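Long-range contacts in hypothetical protein (Corynebacterium diphtheriae, PDB 2HRX), which is of unknown function but belongs to the YqgE/AlgH (UPF0301) family of proteins: residues Arg5-Met10 against Asp154-Pro159; Gln75-Gly80 against Leu134-Ala139. All blocks are in the same frame, centred on the assembly; numbering follows the deposited sequence.

How the contacts relate
Contact 2 is the more interior of the two: 8 of its 11 touching residues are buried and its centre lies about 9 Å from that of the chain. Contact 1, about 16 Å out, is partly buried. Both reach the same mixed sheet, on opposite sides of the chain's centre, with contact centres about 24 Å and nearest atoms about 7 Å apart. Their chemistry follows their place. Contact 2 joins two strands of the sheet through backbone hydrogen bonds and a bridging water, whereas contact 1 lays an N-terminal 3-10 turn on strand 155-159 through aromatic side chains and one salt bridge with a weak hydrogen bond. In sequence, contact 2 falls between the segments of contact 1.

Contact 1 (Arg5-Met10 against Asp154-Pro159); sequences RLFNAM and DWFVAP
Phe7 and Phe156 form the tight part of this contact. Phe156 CB sits 3.4 Å from the centroid of the Phe7 ring and only 3° off its normal, a CH-pi contact over the middle of one face. The same ring reaches the strand backbone, with Phe7 CD2 3.3 Å from Trp155 C, while Asp154 O lies at its edge, near the ring plane. Phe156 CG is anti to the backbone N, which carries its ring past Phe7 towards Met10, a selenomethionine. The two phenyl planes meet obliquely at 44°, and Met10 CB touches Phe156 CE1 at 3.5 Å.

The polar side is looser. Arg5 and Asp154, both partly exposed, form a salt bridge from NH2 to OD1 at 3.3 Å, in which the hydrogen bond is weak and bent. OD1 meets the guanidinium edge, but the carboxylate is turned 59° from that plane and takes a stronger bond from Asn152 ND2.

The 3-10 turn 6-9 thus rests on strand 155-159, which pairs antiparallel with strand 19-23; Trp155 points away from the turn, packing on Leu21 and on Ile150 of helix 145-151.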
ATOM      1  N   ARG A   5       4.170 -19.837 -13.861  1.00 19.96           N
ATOM      2  CA  ARG A   5       3.621 -18.522 -13.570  1.00 20.06           C
ATOM      3  C   ARG A   5       4.825 -17.622 -13.322  1.00 18.29           C
ATOM      4  O   ARG A   5       5.796 -18.038 -12.690  1.00 17.21           O
ATOM      5  CB  ARG A   5       2.727 -18.595 -12.332  1.00 21.23           C
ATOM      6  CG  ARG A   5       1.437 -19.372 -12.572  1.00 25.04           C
ATOM      7  CD  ARG A   5       0.366 -18.475 -13.174  1.00 26.22           C
ATOM      8  NE  ARG A   5      -0.377 -17.771 -12.131  1.00 30.41           N
ATOM      9  CZ  ARG A   5      -0.676 -16.478 -12.160  1.00 29.22           C
ATOM     10  NH1 ARG A   5      -0.292 -15.731 -13.181  1.00 33.75           N
ATOM     11  NH2 ARG A   5      -1.354 -15.930 -11.162  1.00 33.16           N
ATOM     12  N   LEU A   6       4.763 -16.399 -13.838  1.00 17.97           N
ATOM     13  CA  LEU A   6       5.852 -15.431 -13.707  1.00 18.11           C
ATOM     14  C   LEU A   6       6.528 -15.403 -12.329  1.00 18.80           C
ATOM     15  O   LEU A   6       7.741 -15.590 -12.215  1.00 17.86           O
ATOM     16  CB  LEU A   6       5.330 -14.029 -14.022  1.00 18.95           C
ATOM     17  CG  LEU A   6       6.203 -13.048 -14.811  1.00 21.18           C
ATOM     18  CD1 LEU A   6       5.771 -11.638 -14.441  1.00 20.54           C
ATOM     19  CD2 LEU A   6       7.685 -13.244 -14.506  1.00 21.50           C
ATOM     20  N   PHE A   7       5.738 -15.165 -11.288  1.00 18.58           N
ATOM     21  CA  PHE A   7       6.271 -15.080  -9.932  1.00 18.83           C
ATOM     22  C   PHE A   7       6.926 -16.335  -9.356  1.00 21.14           C
ATOM     23  O   PHE A   7       7.747 -16.232  -8.442  1.00 20.67           O
ATOM     24  CB  PHE A   7       5.178 -14.571  -8.980  1.00 17.29           C
ATOM     25  CG  PHE A   7       4.657 -13.201  -9.342  1.00 14.70           C
ATOM     26  CD1 PHE A   7       5.431 -12.323 -10.107  1.00 15.42           C
ATOM     27  CD2 PHE A   7       3.410 -12.770  -8.893  1.00 14.56           C
ATOM     28  CE1 PHE A   7       4.969 -11.037 -10.417  1.00 17.38           C
ATOM     29  CE2 PHE A   7       2.942 -11.484  -9.196  1.00 13.19           C
ATOM     30  CZ  PHE A   7       3.721 -10.621  -9.957  1.00 15.28           C
ATOM     31  N   ASN A   8       6.581 -17.513  -9.874  1.00 23.30           N
ATOM     32  CA  ASN A   8       7.182 -18.744  -9.365  1.00 25.87           C
ATOM     33  C   ASN A   8       8.628 -18.905  -9.803  1.00 26.61           C
ATOM     34  O   ASN A   8       9.310 -19.842  -9.390  1.00 28.24           O
ATOM     35  CB  ASN A   8       6.382 -19.969  -9.802  1.00 26.44           C
ATOM     36  CG  ASN A   8       5.036 -20.036  -9.137  1.00 26.64           C
ATOM     37  OD1 ASN A   8       4.859 -19.532  -8.031  1.00 24.48           O
ATOM     38  ND2 ASN A   8       4.077 -20.670  -9.799  1.00 27.93           N
ATOM     39  N   ALA A   9       9.088 -17.991 -10.647  1.00 28.11           N
ATOM     40  CA  ALA A   9      10.464 -18.016 -11.128  1.00 28.38           C
ATOM     41  C   ALA A   9      11.265 -17.022 -10.297  1.00 29.39           C
ATOM     42  O   ALA A   9      12.478 -16.878 -10.467  1.00 28.43           O
ATOM     43  CB  ALA A   9      10.506 -17.626 -12.596  1.00 30.01           C
HETATM   44  N   MSE A  10      10.570 -16.343  -9.389  1.00 28.85           N
HETATM   45  CA  MSE A  10      11.188 -15.346  -8.525  1.00 30.04           C
HETATM   46  C   MSE A  10      11.362 -15.871  -7.105  1.00 28.59           C
HETATM   47  O   MSE A  10      10.880 -16.950  -6.763  1.00 27.07           O
HETATM   48  CB  MSE A  10      10.327 -14.083  -8.486  1.00 32.69           C
HETATM   49  CG  MSE A  10      10.004 -13.494  -9.848  1.00 38.11           C
HETATM   50 SE   MSE A  10      11.585 -12.984 -10.829  1.00 46.54          SE
HETATM   51  CE  MSE A  10      11.614 -14.410 -12.130  1.00 45.17           C
ATOM     52  N   ASP A 154      -0.244 -15.694  -7.656  1.00 12.78           N
ATOM     53  CA  ASP A 154      -1.044 -14.468  -7.689  1.00 11.73           C
ATOM     54  C   ASP A 154      -0.300 -13.215  -7.244  1.00 10.21           C
ATOM     55  O   ASP A 154      -0.587 -12.117  -7.725  1.00 10.17           O
ATOM     56  CB  ASP A 154      -2.272 -14.586  -6.774  1.00 11.12           C
ATOM     57  CG  ASP A 154      -3.272 -15.620  -7.244  1.00 13.03           C
ATOM     58  OD1 ASP A 154      -3.100 -16.186  -8.344  1.00 15.00           O
ATOM     59  OD2 ASP A 154      -4.242 -15.860  -6.494  1.00 13.08           O
ATOM     60  N   TRP A 155       0.641 -13.372  -6.318  1.00  9.47           N
ATOM     61  CA  TRP A 155       1.339 -12.214  -5.781  1.00  8.40           C
ATOM     62  C   TRP A 155       2.845 -12.308  -5.658  1.00  8.89           C
ATOM     63  O   TRP A 155       3.395 -13.367  -5.355  1.00  9.88           O
ATOM     64  CB  TRP A 155       0.809 -11.894  -4.377  1.00  8.56           C
ATOM     65  CG  TRP A 155      -0.698 -11.848  -4.244  1.00  8.82           C
ATOM     66  CD1 TRP A 155      -1.510 -12.832  -3.756  1.00  8.61           C
ATOM     67  CD2 TRP A 155      -1.550 -10.739  -4.547  1.00  8.53           C
ATOM     68  NE1 TRP A 155      -2.814 -12.401  -3.727  1.00 10.08           N
ATOM     69  CE2 TRP A 155      -2.869 -11.117  -4.208  1.00 10.10           C
ATOM     70  CE3 TRP A 155      -1.327  -9.457  -5.071  1.00  6.48           C
ATOM     71  CZ2 TRP A 155      -3.961 -10.255  -4.373  1.00  7.26           C
ATOM     72  CZ3 TRP A 155      -2.413  -8.598  -5.236  1.00  7.03           C
ATOM     73  CH2 TRP A 155      -3.713  -9.003  -4.886  1.00  9.91           C
ATOM     74  N   PHE A 156       3.508 -11.179  -5.871  1.00  9.41           N
ATOM     75  CA  PHE A 156       4.947 -11.123  -5.692  1.00  9.86           C
ATOM     76  C   PHE A 156       5.173 -10.213  -4.492  1.00 11.23           C
ATOM     77  O   PHE A 156       4.768  -9.049  -4.506  1.00 10.98           O
ATOM     78  CB  PHE A 156       5.658 -10.533  -6.902  1.00 11.09           C
ATOM     79  CG  PHE A 156       7.138 -10.439  -6.711  1.00 11.04           C
ATOM     80  CD1 PHE A 156       7.914 -11.595  -6.649  1.00 11.89           C
ATOM     81  CD2 PHE A 156       7.752  -9.203  -6.518  1.00 11.40           C
ATOM     82  CE1 PHE A 156       9.286 -11.522  -6.395  1.00 12.63           C
ATOM     83  CE2 PHE A 156       9.126  -9.122  -6.264  1.00 12.16           C
ATOM     84  CZ  PHE A 156       9.889 -10.286  -6.203  1.00 12.80           C
ATOM     85  N   VAL A 157       5.813 -10.744  -3.457  1.00 11.24           N
ATOM     86  CA  VAL A 157       6.076  -9.976  -2.248  1.00 10.88           C
ATOM     87  C   VAL A 157       7.372  -9.195  -2.391  1.00 12.76           C
ATOM     88  O   VAL A 157       8.431  -9.773  -2.662  1.00 12.68           O
ATOM     89  CB  VAL A 157       6.173 -10.906  -1.005  1.00  8.91           C
ATOM     90  CG1 VAL A 157       6.379 -10.076   0.262  1.00  9.08           C
ATOM     91  CG2 VAL A 157       4.900 -11.748  -0.878  1.00 11.56           C
ATOM     92  N   ALA A 158       7.288  -7.882  -2.212  1.00 13.39           N
ATOM     93  CA  ALA A 158       8.464  -7.033  -2.320  1.00 14.23           C
ATOM     94  C   ALA A 158       8.367  -5.891  -1.324  1.00 15.30           C
ATOM     95  O   ALA A 158       7.270  -5.510  -0.908  1.00 15.78           O
ATOM     96  CB  ALA A 158       8.590  -6.481  -3.732  1.00 12.71           C
ATOM     97  N   PRO A 159       9.514  -5.324  -0.926  1.00 15.65           N
ATOM     98  CA  PRO A 159       9.464  -4.218   0.029  1.00 16.54           C
ATOM     99  C   PRO A 159       8.870  -2.967  -0.598  1.00 16.66           C
ATOM    100  O   PRO A 159       9.000  -2.742  -1.798  1.00 16.72           O
ATOM    101  CB  PRO A 159      10.927  -4.034   0.422  1.00 18.13           C
ATOM    102  CG  PRO A 159      11.654  -4.410  -0.823  1.00 18.78           C
ATOM    103  CD  PRO A 159      10.907  -5.655  -1.280  1.00 17.56           C
TER

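Contact 2 (Gln75-Gly80 against Leu134-Ala139); sequences QALYIG and LFAGHA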
ATOM      1  N   GLN A  75      -4.393  15.177  -3.473  1.00 16.65           N
ATOM      2  CA  GLN A  75      -5.132  15.136  -2.216  1.00 16.92           C
ATOM      3  C   GLN A  75      -6.518  14.524  -2.374  1.00 17.26           C
ATOM      4  O   GLN A  75      -7.535  15.156  -2.087  1.00 17.23           O
ATOM      5  CB  GLN A  75      -5.220  16.547  -1.625  1.00 17.58           C
ATOM      6  CG  GLN A  75      -3.845  17.140  -1.350  1.00 19.91           C
ATOM      7  CD  GLN A  75      -3.901  18.567  -0.861  1.00 22.26           C
ATOM      8  OE1 GLN A  75      -4.507  19.428  -1.499  1.00 25.92           O
ATOM      9  NE2 GLN A  75      -3.256  18.833   0.271  1.00 22.14           N
ATOM     10  N   ALA A  76      -6.541  13.275  -2.832  1.00 17.57           N
ATOM     11  CA  ALA A  76      -7.781  12.539  -3.033  1.00 15.19           C
ATOM     12  C   ALA A  76      -7.693  11.208  -2.298  1.00 15.30           C
ATOM     13  O   ALA A  76      -6.601  10.716  -2.031  1.00 13.31           O
ATOM     14  CB  ALA A  76      -7.997  12.284  -4.510  1.00 18.05           C
ATOM     15  N   LEU A  77      -8.840  10.631  -1.963  1.00 13.48           N
ATOM     16  CA  LEU A  77      -8.842   9.335  -1.294  1.00 15.56           C
ATOM     17  C   LEU A  77      -8.464   8.287  -2.325  1.00 13.42           C
ATOM     18  O   LEU A  77      -8.885   8.366  -3.477  1.00 14.47           O
ATOM     19  CB  LEU A  77     -10.230   9.006  -0.742  1.00 14.59           C
ATOM     20  CG  LEU A  77     -10.563   9.292   0.725  1.00 17.53           C
ATOM     21  CD1 LEU A  77     -10.048  10.645   1.157  1.00 19.51           C
ATOM     22  CD2 LEU A  77     -12.069   9.211   0.897  1.00 18.71           C
ATOM     23  N   TYR A  78      -7.650   7.322  -1.917  1.00 12.81           N
ATOM     24  CA  TYR A  78      -7.262   6.236  -2.799  1.00 12.31           C
ATOM     25  C   TYR A  78      -8.113   5.040  -2.374  1.00 11.92           C
ATOM     26  O   TYR A  78      -8.479   4.926  -1.208  1.00 12.60           O
ATOM     27  CB  TYR A  78      -5.773   5.925  -2.647  1.00 11.55           C
ATOM     28  CG  TYR A  78      -4.893   6.814  -3.493  1.00 11.08           C
ATOM     29  CD1 TYR A  78      -4.914   8.197  -3.341  1.00 11.00           C
ATOM     30  CD2 TYR A  78      -4.072   6.277  -4.478  1.00 12.56           C
ATOM     31  CE1 TYR A  78      -4.135   9.030  -4.164  1.00 11.40           C
ATOM     32  CE2 TYR A  78      -3.290   7.098  -5.300  1.00 13.06           C
ATOM     33  CZ  TYR A  78      -3.332   8.473  -5.134  1.00 12.41           C
ATOM     34  OH  TYR A  78      -2.574   9.289  -5.948  1.00 15.39           O
ATOM     35  N   ILE A  79      -8.456   4.172  -3.321  1.00 11.15           N
ATOM     36  CA  ILE A  79      -9.269   2.999  -3.011  1.00 12.24           C
ATOM     37  C   ILE A  79      -8.352   1.907  -2.474  1.00 11.75           C
ATOM     38  O   ILE A  79      -7.628   1.262  -3.233  1.00 12.61           O
ATOM     39  CB  ILE A  79     -10.006   2.491  -4.275  1.00 14.44           C
ATOM     40  CG1 ILE A  79     -10.838   3.628  -4.871  1.00 14.97           C
ATOM     41  CG2 ILE A  79     -10.906   1.304  -3.928  1.00 14.32           C
ATOM     42  CD1 ILE A  79     -11.542   3.267  -6.176  1.00 18.83           C
ATOM     43  N   GLY A  80      -8.387   1.706  -1.162  1.00 11.77           N
ATOM     44  CA  GLY A  80      -7.537   0.704  -0.539  1.00  9.74           C
ATOM     45  C   GLY A  80      -7.964  -0.734  -0.768  1.00 10.51           C
ATOM     46  O   GLY A  80      -7.129  -1.636  -0.772  1.00  9.96           O
ATOM     47  N   LEU A 134      -4.306   8.977   2.123  1.00 10.02           N
ATOM     48  CA  LEU A 134      -5.491   8.385   2.736  1.00 10.74           C
ATOM     49  C   LEU A 134      -6.121   7.308   1.857  1.00 10.86           C
ATOM     50  O   LEU A 134      -6.281   7.492   0.650  1.00 10.59           O
ATOM     51  CB  LEU A 134      -6.523   9.471   3.041  1.00 12.34           C
ATOM     52  CG  LEU A 134      -6.125  10.570   4.031  1.00 14.17           C
ATOM     53  CD1 LEU A 134      -7.334  11.462   4.302  1.00 16.19           C
ATOM     54  CD2 LEU A 134      -5.638   9.950   5.333  1.00 17.47           C
ATOM     55  N   PHE A 135      -6.501   6.200   2.488  1.00  8.49           N
ATOM     56  CA  PHE A 135      -7.093   5.054   1.800  1.00 10.39           C
ATOM     57  C   PHE A 135      -8.468   4.668   2.330  1.00 11.35           C
ATOM     58  O   PHE A 135      -8.629   4.368   3.516  1.00 12.57           O
ATOM     59  CB  PHE A 135      -6.168   3.844   1.941  1.00 11.01           C
ATOM     60  CG  PHE A 135      -4.797   4.081   1.403  1.00  9.78           C
ATOM     61  CD1 PHE A 135      -4.517   3.863   0.058  1.00 11.39           C
ATOM     62  CD2 PHE A 135      -3.796   4.598   2.225  1.00  9.00           C
ATOM     63  CE1 PHE A 135      -3.265   4.161  -0.464  1.00 11.56           C
ATOM     64  CE2 PHE A 135      -2.540   4.899   1.713  1.00  9.38           C
ATOM     65  CZ  PHE A 135      -2.273   4.684   0.372  1.00 13.87           C
ATOM     66  N   ALA A 136      -9.452   4.663   1.439  1.00  9.34           N
ATOM     67  CA  ALA A 136     -10.810   4.280   1.791  1.00  9.39           C
ATOM     68  C   ALA A 136     -10.950   2.806   1.404  1.00 10.64           C
ATOM     69  O   ALA A 136     -10.696   2.440   0.257  1.00  9.91           O
ATOM     70  CB  ALA A 136     -11.810   5.131   1.009  1.00  7.79           C
ATOM     71  N   GLY A 137     -11.355   1.968   2.356  1.00 11.10           N
ATOM     72  CA  GLY A 137     -11.502   0.552   2.075  1.00 11.31           C
ATOM     73  C   GLY A 137     -10.179  -0.183   2.192  1.00 12.47           C
ATOM     74  O   GLY A 137      -9.115   0.436   2.202  1.00 12.67           O
ATOM     75  N   HIS A 138     -10.241  -1.508   2.282  1.00 12.09           N
ATOM     76  CA  HIS A 138      -9.037  -2.324   2.403  1.00 11.62           C
ATOM     77  C   HIS A 138      -9.290  -3.736   1.898  1.00 10.19           C
ATOM     78  O   HIS A 138     -10.409  -4.086   1.527  1.00 10.23           O
ATOM     79  CB  HIS A 138      -8.581  -2.387   3.862  1.00 11.48           C
ATOM     80  CG  HIS A 138      -9.550  -3.078   4.769  1.00 12.49           C
ATOM     81  ND1 HIS A 138      -9.680  -4.449   4.814  1.00 11.73           N
ATOM     82  CD2 HIS A 138     -10.447  -2.584   5.654  1.00 10.65           C
ATOM     83  CE1 HIS A 138     -10.617  -4.771   5.690  1.00  8.28           C
ATOM     84  NE2 HIS A 138     -11.097  -3.658   6.213  1.00 12.60           N
ATOM     85  N   ALA A 139      -8.233  -4.534   1.869  1.00  9.45           N
ATOM     86  CA  ALA A 139      -8.346  -5.917   1.443  1.00  9.74           C
ATOM     87  C   ALA A 139      -7.972  -6.752   2.653  1.00 10.88           C
ATOM     88  O   ALA A 139      -7.131  -6.340   3.453  1.00 10.59           O
ATOM     89  CB  ALA A 139      -7.393  -6.198   0.286  1.00  7.81           C
TER
HETATM   90  O   HOH W   1      -4.830  10.967   0.152  1.00 13.57           O
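Tyr78 pairs with Phe135, and Ile79 with Ala136, as parallel bridges whose CA atoms are 4.8 and 5.2 Å apart. The short axes of 76-79 and 134-136 differ by 52° in direction, so the strands are strongly twisted against each other. Three backbone bonds alternate between them. Tyr78 N gives to Leu134 O at 2.9 Å, in the carbonyl plane and nearly straight (168°). Ala136 N approaches Tyr78 O almost head-on, with a C=O...N angle of 177°. Gly80 N reaches Ala136 O at 2.8 Å from above the carbonyl plane, a more bent bond at the end of the ladder. Before the first bridge a water takes over: it donates to Ala76 O and accepts from Leu134 N.

This is the one parallel pairing in a mixed sheet whose other strand pairs are antiparallel, within the AlgH-like family region. Strand 129-141 also pairs antiparallel with strands 47-51 and 87-94, and turns a corner at Gly137. There the chains come close without a side chain between them: Gly80 CA lies 3.2 Å from Gly137 O in a CA-H...O contact.

On one face, Tyr78 CB meets Phe135 CD1 at 3.6 Å and lies beside CE1 as well, while the tyrosine ring runs off from Phe135. The Phe135 ring continues onto Val89 and Val91 of strand 87-94. Leu77 divides its branches, CD1 lying against Leu134 CB and CD2 4.1 Å from Ala136 CB; these apolar contacts are looser than the Tyr78-Phe135 contact. The backbone of Leu77 also hydrogen-bonds to Ser56 and Val58, so strand 76-79 has further partners beside strand 129-141.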